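Local coordinates for fiber KNOB domain (PDB 4D63), which forms the trimeric head of the turkey adenovirus 3 fibre, binds sialic acid and probably serves in attachment to host-cell receptors, at residues G50-G55 and Y67-W72; N112-L118 and P158-C164; E134-E138 and C164-N170. All coordinates share one frame; numbering follows the deposited sequence.

Contact 1. Residues G50-G55 and Y67-W72; sequences GRATNG and YKFVRW
Four backbone hydrogen bonds join Thr53 and Gly55 to Phe69 and Tyr67, and they define the pairing of these two strand ends. Thr53 N reaches Phe69 O at 2.9 Å with an N-H...O angle of 164°, and Phe69 N returns to Thr53 O. Gly55 and Tyr67 repeat the exchange, although Tyr67 N approaches Gly55 O from 42° above the carbonyl plane. Between these hydrogen-bonded pairs, Asn54 and Lys68 form a non-hydrogen-bonded pair.

Two CH-pi contacts occupy one face of the sheet. Gly55 CA lies 3.9 Å from the centroid of the Tyr67 ring, over its face; Tyr67 CG lies between the backbone N and carbonyl carbon (chi1 62°), which folds the ring across the glycine. Thr53 CB sits over the face of Phe69, 4.0 Å from the ring centroid.

The polar contact lies on the other face. Lys68 bends at its last torsion and brings NZ to Asn54 OD1 at 3.3 Å, a long hydrogen bond with the donor slightly tilted from the amide plane.

Beyond the paired strands, Gly50 N, whose hydrogen bond goes to Asp73 of a neighbouring subunit, approaches the Trp72 ring obliquely, 3.5 Å from Trp72 CZ2.

Antiparallel pairing of strands 53-59 and 64-71, consecutive in the chain, is that of a beta hairpin.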
loop_
_atom_site.group_PDB
_atom_site.type_symbol
_atom_site.label_atom_id
_atom_site.label_comp_id
_atom_site.label_asym_id
_atom_site.label_seq_id
_atom_site.Cartn_x
_atom_site.Cartn_y
_atom_site.Cartn_z
ATOM N N GLY A 50 5.069 -10.273 20.820
ATOM C CA GLY A 50 4.173 -11.173 21.616
ATOM C C GLY A 50 3.014 -11.725 20.807
ATOM O O GLY A 50 3.095 -11.775 19.584
ATOM N N ARG A 51 1.940 -12.142 21.487
ATOM C CA ARG A 51 0.664 -12.503 20.822
ATOM C C ARG A 51 -0.305 -11.310 20.638
ATOM O O ARG A 51 -0.198 -10.275 21.308
ATOM C CB ARG A 51 -0.038 -13.661 21.545
ATOM C CG ARG A 51 0.416 -15.025 21.050
ATOM C CD ARG A 51 -0.277 -15.405 19.741
ATOM N NE ARG A 51 0.596 -16.157 18.826
ATOM C CZ ARG A 51 0.180 -16.918 17.806
ATOM N NH1 ARG A 51 -1.114 -17.075 17.536
ATOM N NH2 ARG A 51 1.074 -17.543 17.048
ATOM N N ALA A 52 -1.250 -11.477 19.718
ATOM C CA ALA A 52 -2.041 -10.362 19.225
ATOM C C ALA A 52 -3.142 -9.986 20.204
ATOM O O ALA A 52 -3.974 -10.815 20.549
ATOM C CB ALA A 52 -2.622 -10.704 17.858
ATOM N N THR A 53 -3.134 -8.727 20.632
ATOM C CA THR A 53 -4.080 -8.193 21.610
ATOM C C THR A 53 -5.270 -7.483 20.952
ATOM O O THR A 53 -5.091 -6.700 20.021
ATOM C CB THR A 53 -3.392 -7.136 22.489
ATOM O OG1 THR A 53 -2.184 -7.678 23.023
ATOM C CG2 THR A 53 -4.311 -6.652 23.625
ATOM N N ASN A 54 -6.476 -7.715 21.467
ATOM C CA ASN A 54 -7.658 -7.022 20.976
ATOM C C ASN A 54 -7.804 -5.609 21.505
ATOM O O ASN A 54 -7.329 -5.286 22.581
ATOM C CB ASN A 54 -8.909 -7.810 21.279
ATOM C CG ASN A 54 -8.964 -9.087 20.495
ATOM O OD1 ASN A 54 -9.292 -9.082 19.314
ATOM N ND2 ASN A 54 -8.588 -10.187 21.134
ATOM N N GLY A 55 -8.451 -4.770 20.696
ATOM C CA GLY A 55 -8.723 -3.375 21.031
ATOM C C GLY A 55 -9.839 -2.843 20.142
ATOM O O GLY A 55 -10.311 -3.540 19.254
ATOM N N TYR A 67 -9.920 -3.924 16.310
ATOM C CA TYR A 67 -8.624 -4.272 15.784
ATOM C C TYR A 67 -7.866 -5.218 16.710
ATOM O O TYR A 67 -8.201 -5.327 17.878
ATOM C CB TYR A 67 -7.823 -2.989 15.583
ATOM C CG TYR A 67 -7.554 -2.193 16.824
ATOM C CD1 TYR A 67 -6.531 -2.567 17.717
ATOM C CD2 TYR A 67 -8.284 -1.056 17.109
ATOM C CE1 TYR A 67 -6.268 -1.825 18.859
ATOM C CE2 TYR A 67 -8.016 -0.308 18.246
ATOM C CZ TYR A 67 -7.011 -0.703 19.115
ATOM O OH TYR A 67 -6.725 0.049 20.230
ATOM N N LYS A 68 -6.851 -5.879 16.167
ATOM C CA LYS A 68 -5.827 -6.597 16.946
ATOM C C LYS A 68 -4.504 -5.895 16.715
ATOM O O LYS A 68 -4.257 -5.420 15.608
ATOM C CB LYS A 68 -5.647 -8.017 16.439
ATOM C CG LYS A 68 -6.745 -8.998 16.774
ATOM C CD LYS A 68 -6.475 -10.323 16.048
ATOM C CE LYS A 68 -7.205 -11.502 16.683
ATOM N NZ LYS A 68 -8.645 -11.247 16.961
ATOM N N PHE A 69 -3.625 -5.890 17.718
ATOM C CA PHE A 69 -2.289 -5.323 17.575
ATOM C C PHE A 69 -1.179 -6.108 18.281
ATOM O O PHE A 69 -1.427 -6.984 19.121
ATOM C CB PHE A 69 -2.244 -3.868 18.072
ATOM C CG PHE A 69 -2.313 -3.724 19.572
ATOM C CD1 PHE A 69 -3.541 -3.721 20.232
ATOM C CD2 PHE A 69 -1.152 -3.590 20.331
ATOM C CE1 PHE A 69 -3.613 -3.598 21.612
ATOM C CE2 PHE A 69 -1.219 -3.478 21.716
ATOM C CZ PHE A 69 -2.455 -3.477 22.356
ATOM N N VAL A 70 0.048 -5.720 17.926
ATOM C CA VAL A 70 1.274 -6.217 18.487
ATOM C C VAL A 70 2.145 -4.995 18.728
ATOM O O VAL A 70 2.318 -4.173 17.840
ATOM C CB VAL A 70 1.905 -7.227 17.503
ATOM C CG1 VAL A 70 3.423 -7.165 17.470
ATOM C CG2 VAL A 70 1.403 -8.626 17.835
ATOM N N ARG A 71 2.667 -4.870 19.946
ATOM C CA ARG A 71 3.491 -3.738 20.351
ATOM C C ARG A 71 4.844 -4.305 20.825
ATOM O O ARG A 71 4.914 -4.930 21.881
ATOM C CB ARG A 71 2.744 -2.980 21.460
ATOM C CG ARG A 71 3.280 -1.617 21.909
ATOM C CD ARG A 71 2.665 -1.256 23.281
ATOM N NE ARG A 71 3.091 -2.205 24.343
ATOM C CZ ARG A 71 2.326 -3.062 25.043
ATOM N NH1 ARG A 71 0.996 -3.145 24.898
ATOM N NH2 ARG A 71 2.924 -3.852 25.929
ATOM N N TRP A 72 5.885 -4.154 20.006
ATOM C CA TRP A 72 7.260 -4.530 20.363
ATOM C C TRP A 72 7.943 -3.232 20.783
ATOM O O TRP A 72 7.271 -2.260 21.129
ATOM C CB TRP A 72 8.001 -5.187 19.180
ATOM C CG TRP A 72 7.837 -6.672 19.055
ATOM C CD1 TRP A 72 7.095 -7.334 18.120
ATOM C CD2 TRP A 72 8.453 -7.686 19.868
ATOM N NE1 TRP A 72 7.195 -8.696 18.306
ATOM C CE2 TRP A 72 8.021 -8.939 19.373
ATOM C CE3 TRP A 72 9.319 -7.660 20.972
ATOM C CZ2 TRP A 72 8.426 -10.151 19.941
ATOM C CZ3 TRP A 72 9.724 -8.876 21.540
ATOM C CH2 TRP A 72 9.275 -10.101 21.022
#

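Contact 2. Residues N112-L118 and P158-C164; sequences NTYIVPL and PHMIIQC
The imidazole of His159 lies against Pro117: His159 CD2 is 3.8 Å from Pro117 CB and 3.5 Å from the backbone atom Pro117 CA, which approaches the ring obliquely, and the methyl Ile115 CG2 meets the same ring carbon at 3.8 Å. The polar end of His159 is held elsewhere, ND1 bonding to Asn157 O within its own strand. Further along this face, Ile161 CD1 is 4.1 Å from Ile115 CG1, the two side chains running side by side. Ile161 CG2 meets Thr113 CG2, a methyl set anti to the backbone N while OG1 is turned to Asn111 O.

On the reverse face, Val116 CB packs against Met160 CB at 4.0 Å, and Val116 CG2 touches Ile162 CD1. Leu118 CD1 slants across to the same Met160 CB. Tyr114 presents its ring edge to Ile162 O, which lies near the ring plane. Its CE1 is 3.8 Å from Cys164 SG, an oblique sulfur-aromatic contact; chi1 of 59° places that sulfur between the backbone N and carbonyl carbon of Cys164.

The backbones run antiparallel, the axes of the two short strand segments making 159°, and six hydrogen bonds tie them. Tyr114 N to Ile162 O is nearly straight (174°), and Cys164 N closes the pairing on Asn112 O.

Strand 142-154 flanks 158-163 on its other edge; there His159 pairs through its backbone with Thr152 and touches Lys154 with its side chain, both residues of the sialic acid pocket. Thr113 and Ile161 pack on Tyr93 of a neighbouring subunit, whereas Tyr114 and Ile162 touch strands 171-176 and 129-137 of their own chain. The chemistry implies a mixed polar and apolar face that meets a neighbouring subunit and a mostly apolar one turned to the interior of its own.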
loop_
_atom_site.group_PDB
_atom_site.type_symbol
_atom_site.label_atom_id
_atom_site.label_comp_id
_atom_site.label_asym_id
_atom_site.label_seq_id
_atom_site.Cartn_x
_atom_site.Cartn_y
_atom_site.Cartn_z
ATOM N N ASN A 112 -11.417 16.808 -0.312
ATOM C CA ASN A 112 -11.692 15.376 -0.255
ATOM C C ASN A 112 -10.890 14.663 0.857
ATOM O O ASN A 112 -10.263 13.608 0.656
ATOM C CB ASN A 112 -11.467 14.750 -1.642
ATOM C CG ASN A 112 -12.552 15.159 -2.644
ATOM O OD1 ASN A 112 -12.297 15.970 -3.538
ATOM N ND2 ASN A 112 -13.777 14.599 -2.486
ATOM N N THR A 113 -10.918 15.287 2.031
ATOM C CA THR A 113 -10.295 14.777 3.227
ATOM C C THR A 113 -11.381 14.612 4.273
ATOM O O THR A 113 -12.017 15.596 4.659
ATOM C CB THR A 113 -9.182 15.725 3.681
ATOM O OG1 THR A 113 -8.229 15.786 2.630
ATOM C CG2 THR A 113 -8.492 15.236 4.963
ATOM N N TYR A 114 -11.634 13.352 4.659
ATOM C CA TYR A 114 -12.672 13.022 5.628
ATOM C C TYR A 114 -12.012 12.570 6.924
ATOM O O TYR A 114 -11.261 11.599 6.962
ATOM C CB TYR A 114 -13.637 11.969 5.045
ATOM C CG TYR A 114 -14.269 12.492 3.761
ATOM C CD1 TYR A 114 -13.575 12.437 2.553
ATOM C CD2 TYR A 114 -15.520 13.109 3.767
ATOM C CE1 TYR A 114 -14.122 12.939 1.385
ATOM C CE2 TYR A 114 -16.072 13.621 2.596
ATOM C CZ TYR A 114 -15.361 13.548 1.412
ATOM O OH TYR A 114 -15.892 14.064 0.235
ATOM N N ILE A 115 -12.297 13.310 7.982
ATOM C CA ILE A 115 -11.670 13.123 9.266
ATOM C C ILE A 115 -12.656 12.500 10.233
ATOM O O ILE A 115 -13.734 13.061 10.493
ATOM C CB ILE A 115 -11.174 14.470 9.832
ATOM C CG1 ILE A 115 -10.229 15.142 8.823
ATOM C CG2 ILE A 115 -10.502 14.252 11.179
ATOM C CD1 ILE A 115 -9.586 16.428 9.308
ATOM N N VAL A 116 -12.255 11.349 10.765
ATOM C CA VAL A 116 -13.064 10.541 11.650
ATOM C C VAL A 116 -12.472 10.598 13.061
ATOM O O VAL A 116 -11.540 9.862 13.348
ATOM C CB VAL A 116 -13.096 9.066 11.176
ATOM C CG1 VAL A 116 -13.949 8.211 12.117
ATOM C CG2 VAL A 116 -13.629 8.969 9.748
ATOM N N PRO A 117 -12.990 11.492 13.945
ATOM C CA PRO A 117 -12.496 11.509 15.338
ATOM C C PRO A 117 -12.854 10.215 15.982
ATOM O O PRO A 117 -13.945 9.703 15.724
ATOM C CB PRO A 117 -13.270 12.651 16.008
ATOM C CG PRO A 117 -14.420 12.912 15.120
ATOM C CD PRO A 117 -14.016 12.519 13.722
ATOM N N LEU A 118 -11.925 9.671 16.758
ATOM C CA LEU A 118 -12.099 8.374 17.423
ATOM C C LEU A 118 -11.860 8.520 18.937
ATOM O O LEU A 118 -11.201 9.463 19.395
ATOM C CB LEU A 118 -11.104 7.351 16.849
ATOM C CG LEU A 118 -11.206 7.045 15.340
ATOM C CD1 LEU A 118 -9.924 6.419 14.819
ATOM C CD2 LEU A 118 -12.419 6.179 15.034
ATOM N N PRO A 158 -7.068 10.245 18.940
ATOM C CA PRO A 158 -6.817 9.636 17.650
ATOM C C PRO A 158 -7.876 10.013 16.598
ATOM O O PRO A 158 -9.048 10.127 16.901
ATOM C CB PRO A 158 -6.824 8.138 17.949
ATOM C CG PRO A 158 -7.662 7.985 19.172
ATOM C CD PRO A 158 -7.552 9.271 19.942
ATOM N N HIS A 159 -7.415 10.238 15.376
ATOM C CA HIS A 159 -8.276 10.483 14.264
ATOM C C HIS A 159 -7.818 9.649 13.080
ATOM O O HIS A 159 -6.628 9.538 12.834
ATOM C CB HIS A 159 -8.174 11.932 13.867
ATOM C CG HIS A 159 -8.691 12.889 14.891
ATOM N ND1 HIS A 159 -8.038 13.143 16.073
ATOM C CD2 HIS A 159 -9.762 13.712 14.873
ATOM C CE1 HIS A 159 -8.699 14.058 16.755
ATOM N NE2 HIS A 159 -9.752 14.418 16.048
ATOM N N MET A 160 -8.781 9.133 12.324
ATOM C CA MET A 160 -8.526 8.459 11.046
ATOM C C MET A 160 -8.721 9.460 9.922
ATOM O O MET A 160 -9.749 10.101 9.830
ATOM C CB MET A 160 -9.486 7.275 10.843
ATOM C CG MET A 160 -9.179 6.462 9.599
ATOM S SD MET A 160 -10.300 5.076 9.449
ATOM C CE MET A 160 -9.635 4.058 10.755
ATOM N N ILE A 161 -7.702 9.599 9.090
ATOM C CA ILE A 161 -7.716 10.527 7.968
ATOM C C ILE A 161 -7.953 9.697 6.711
ATOM O O ILE A 161 -7.184 8.781 6.397
ATOM C CB ILE A 161 -6.382 11.284 7.827
ATOM C CG1 ILE A 161 -5.928 11.875 9.181
ATOM C CG2 ILE A 161 -6.512 12.358 6.746
ATOM C CD1 ILE A 161 -6.841 12.962 9.715
ATOM N N ILE A 162 -9.018 10.005 5.999
ATOM C CA ILE A 162 -9.344 9.294 4.770
ATOM C C ILE A 162 -9.387 10.279 3.608
ATOM O O ILE A 162 -10.246 11.146 3.569
ATOM C CB ILE A 162 -10.731 8.616 4.859
ATOM C CG1 ILE A 162 -10.791 7.636 6.036
ATOM C CG2 ILE A 162 -11.091 7.930 3.539
ATOM C CD1 ILE A 162 -12.189 7.175 6.337
ATOM N N GLN A 163 -8.509 10.103 2.634
ATOM C CA GLN A 163 -8.489 10.960 1.486
ATOM C C GLN A 163 -8.846 10.183 0.278
ATOM O O GLN A 163 -8.376 9.032 0.067
ATOM C CB GLN A 163 -7.135 11.574 1.340
ATOM C CG GLN A 163 -6.783 12.355 2.578
ATOM C CD GLN A 163 -5.422 12.970 2.529
ATOM O OE1 GLN A 163 -4.403 12.281 2.630
ATOM N NE2 GLN A 163 -5.387 14.286 2.413
ATOM N N CYS A 164 -9.723 10.787 -0.513
ATOM C CA CYS A 164 -10.086 10.215 -1.807
ATOM C C CYS A 164 -10.195 11.276 -2.918
ATOM O O CYS A 164 -9.696 12.373 -2.762
ATOM C CB CYS A 164 -11.360 9.433 -1.655
ATOM S SG CYS A 164 -12.718 10.413 -1.062
#

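Contact 3. Residues E134-E138 and C164-N170; sequences EVILE and CNPVPGN
Leu137 and Val167 make the tightest side-chain contact, with Leu137 CD2 only 3.4 Å from Val167 CG2, closer than usual for two methyls. The side chains slide past each other in opposite directions. With chi1 at -66°, Val167 CG1 is anti to the carbonyl carbon, which leaves CG2 between the backbone N and carbonyl carbon, facing the leucine, while Val167 CG1 crosses to Val135 CG1 at 4.1 Å. Leu137 CD1 rests on the backbone of Pro168, 3.3 Å from Pro168 O. More loosely, Val135 CG2 meets Cys164 SG at 4.3 Å.

One hydrogen bond spans the segments: Glu138 N donates to Asn170 O at 3.0 Å, with an N-H...O angle of 150°. Leu137 CA adds a CA-H...O contact to this same oxygen. Beside it, Glu138 and Asn170 run alongside each other, their carboxylate and amide planes 85° apart.

In the next shell, Pro168 is the centre of an inverse gamma turn, closed by a weak bond from Gly169 N to Val167 O. This turn redirects the loop so that Asn170 returns to the strand end. Asn165 N bonds to Gln145 OE1, a second hold on the loop, and Val167 also packs on Gln145. Behind Leu137 lie Phe143 and Ile171, from the strands on the two sides of 129-137.

Between these two segments, then, the loop meets the strand mostly through apolar side chains and is pinned to its end at Asn170.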
loop_
_atom_site.group_PDB
_atom_site.type_symbol
_atom_site.label_atom_id
_atom_site.label_comp_id
_atom_site.label_asym_id
_atom_site.label_seq_id
_atom_site.Cartn_x
_atom_site.Cartn_y
_atom_site.Cartn_z
ATOM N N GLU A 134 -15.425 2.537 -1.481
ATOM C CA GLU A 134 -16.588 2.814 -2.259
ATOM C C GLU A 134 -17.222 3.999 -1.574
ATOM O O GLU A 134 -17.456 3.978 -0.375
ATOM C CB GLU A 134 -17.526 1.610 -2.308
ATOM C CG GLU A 134 -18.694 1.841 -3.237
ATOM C CD GLU A 134 -19.555 0.620 -3.446
ATOM O OE1 GLU A 134 -19.365 -0.405 -2.749
ATOM O OE2 GLU A 134 -20.432 0.704 -4.325
ATOM N N VAL A 135 -17.448 5.050 -2.351
ATOM C CA VAL A 135 -17.925 6.327 -1.860
ATOM C C VAL A 135 -19.354 6.452 -2.363
ATOM O O VAL A 135 -19.569 6.494 -3.569
ATOM C CB VAL A 135 -17.042 7.434 -2.429
ATOM C CG1 VAL A 135 -17.645 8.791 -2.155
ATOM C CG2 VAL A 135 -15.642 7.341 -1.826
ATOM N N ILE A 136 -20.324 6.428 -1.446
ATOM C CA ILE A 136 -21.748 6.476 -1.799
ATOM C C ILE A 136 -22.233 7.930 -1.679
ATOM O O ILE A 136 -22.136 8.518 -0.591
ATOM C CB ILE A 136 -22.656 5.655 -0.834
ATOM C CG1 ILE A 136 -22.065 4.321 -0.397
ATOM C CG2 ILE A 136 -24.032 5.433 -1.447
ATOM C CD1 ILE A 136 -21.757 3.410 -1.529
ATOM N N LEU A 137 -22.770 8.489 -2.764
ATOM C CA LEU A 137 -23.330 9.846 -2.743
ATOM C C LEU A 137 -24.757 9.854 -2.196
ATOM O O LEU A 137 -25.418 8.806 -2.126
ATOM C CB LEU A 137 -23.308 10.449 -4.150
ATOM C CG LEU A 137 -21.945 10.662 -4.797
ATOM C CD1 LEU A 137 -22.085 11.499 -6.047
ATOM C CD2 LEU A 137 -20.991 11.347 -3.839
ATOM N N GLU A 138 -25.252 11.038 -1.834
ATOM C CA GLU A 138 -26.632 11.172 -1.310
ATOM C C GLU A 138 -27.743 10.700 -2.271
ATOM O O GLU A 138 -28.792 10.242 -1.815
ATOM C CB GLU A 138 -26.907 12.590 -0.802
ATOM C CG GLU A 138 -26.717 12.687 0.714
ATOM C CD GLU A 138 -26.409 14.088 1.210
ATOM O OE1 GLU A 138 -26.723 15.068 0.499
ATOM O OE2 GLU A 138 -25.844 14.197 2.324
ATOM N N CYS A 164 -9.723 10.787 -0.513
ATOM C CA CYS A 164 -10.086 10.215 -1.807
ATOM C C CYS A 164 -10.195 11.276 -2.918
ATOM O O CYS A 164 -9.696 12.373 -2.762
ATOM C CB CYS A 164 -11.360 9.433 -1.655
ATOM S SG CYS A 164 -12.718 10.413 -1.062
ATOM N N ASN A 165 -10.813 10.916 -4.045
ATOM C CA ASN A 165 -10.889 11.768 -5.201
ATOM C C ASN A 165 -12.195 12.578 -5.207
ATOM O O ASN A 165 -13.162 12.237 -4.499
ATOM C CB ASN A 165 -10.853 10.925 -6.486
ATOM C CG ASN A 165 -9.729 9.901 -6.519
ATOM O OD1 ASN A 165 -9.930 8.759 -6.977
ATOM N ND2 ASN A 165 -8.544 10.298 -6.074
ATOM N N PRO A 166 -12.253 13.620 -6.057
ATOM C CA PRO A 166 -13.496 14.381 -6.204
ATOM C C PRO A 166 -14.679 13.531 -6.650
ATOM O O PRO A 166 -14.529 12.657 -7.503
ATOM C CB PRO A 166 -13.162 15.409 -7.306
ATOM C CG PRO A 166 -11.673 15.469 -7.363
ATOM C CD PRO A 166 -11.203 14.098 -6.984
ATOM N N VAL A 167 -15.847 13.802 -6.088
ATOM C CA VAL A 167 -17.088 13.176 -6.572
ATOM C C VAL A 167 -18.148 14.252 -6.851
ATOM O O VAL A 167 -18.187 15.289 -6.160
ATOM C CB VAL A 167 -17.652 12.123 -5.592
ATOM C CG1 VAL A 167 -16.705 10.933 -5.485
ATOM C CG2 VAL A 167 -17.900 12.734 -4.226
ATOM N N PRO A 168 -19.005 14.005 -7.867
ATOM C CA PRO A 168 -20.060 14.930 -8.275
ATOM C C PRO A 168 -21.273 14.807 -7.373
ATOM O O PRO A 168 -22.320 14.299 -7.784
ATOM C CB PRO A 168 -20.389 14.468 -9.693
ATOM C CG PRO A 168 -20.109 13.015 -9.679
ATOM C CD PRO A 168 -18.917 12.846 -8.781
ATOM N N GLY A 169 -21.096 15.248 -6.134
ATOM C CA GLY A 169 -22.152 15.230 -5.145
ATOM C C GLY A 169 -21.548 15.206 -3.762
ATOM O O GLY A 169 -20.338 15.108 -3.626
ATOM N N ASN A 170 -22.405 15.347 -2.753
ATOM C CA ASN A 170 -22.047 15.132 -1.355
ATOM C C ASN A 170 -22.083 13.641 -0.979
ATOM O O ASN A 170 -22.960 12.890 -1.430
ATOM C CB ASN A 170 -23.008 15.874 -0.420
ATOM C CG ASN A 170 -22.857 17.382 -0.486
ATOM O OD1 ASN A 170 -21.906 17.921 -1.064
ATOM N ND2 ASN A 170 -23.804 18.077 0.124
#

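All three contacts belong to one antiparallel sheet. Contact 1 closes before contact 2 opens; their centres are about 23 Å apart, but strands 53-59 and 113-120 are neighbours, so the hairpin and the buried pair lie next to each other in the sheet. Contacts 2 and 3 alternate along the chain and share Cys164, where strand 157-163 passes into the loop; their centres are about 15 Å apart, and Asn112 packs on Asn165 and Pro166. Contacts 1 and 3, about 34 Å apart between centres, lie on opposite sides of the chain's centre. The sheet thus runs through the head domain, with contacts 1 and 2 reaching neighbouring subunits and contact 3 touching none.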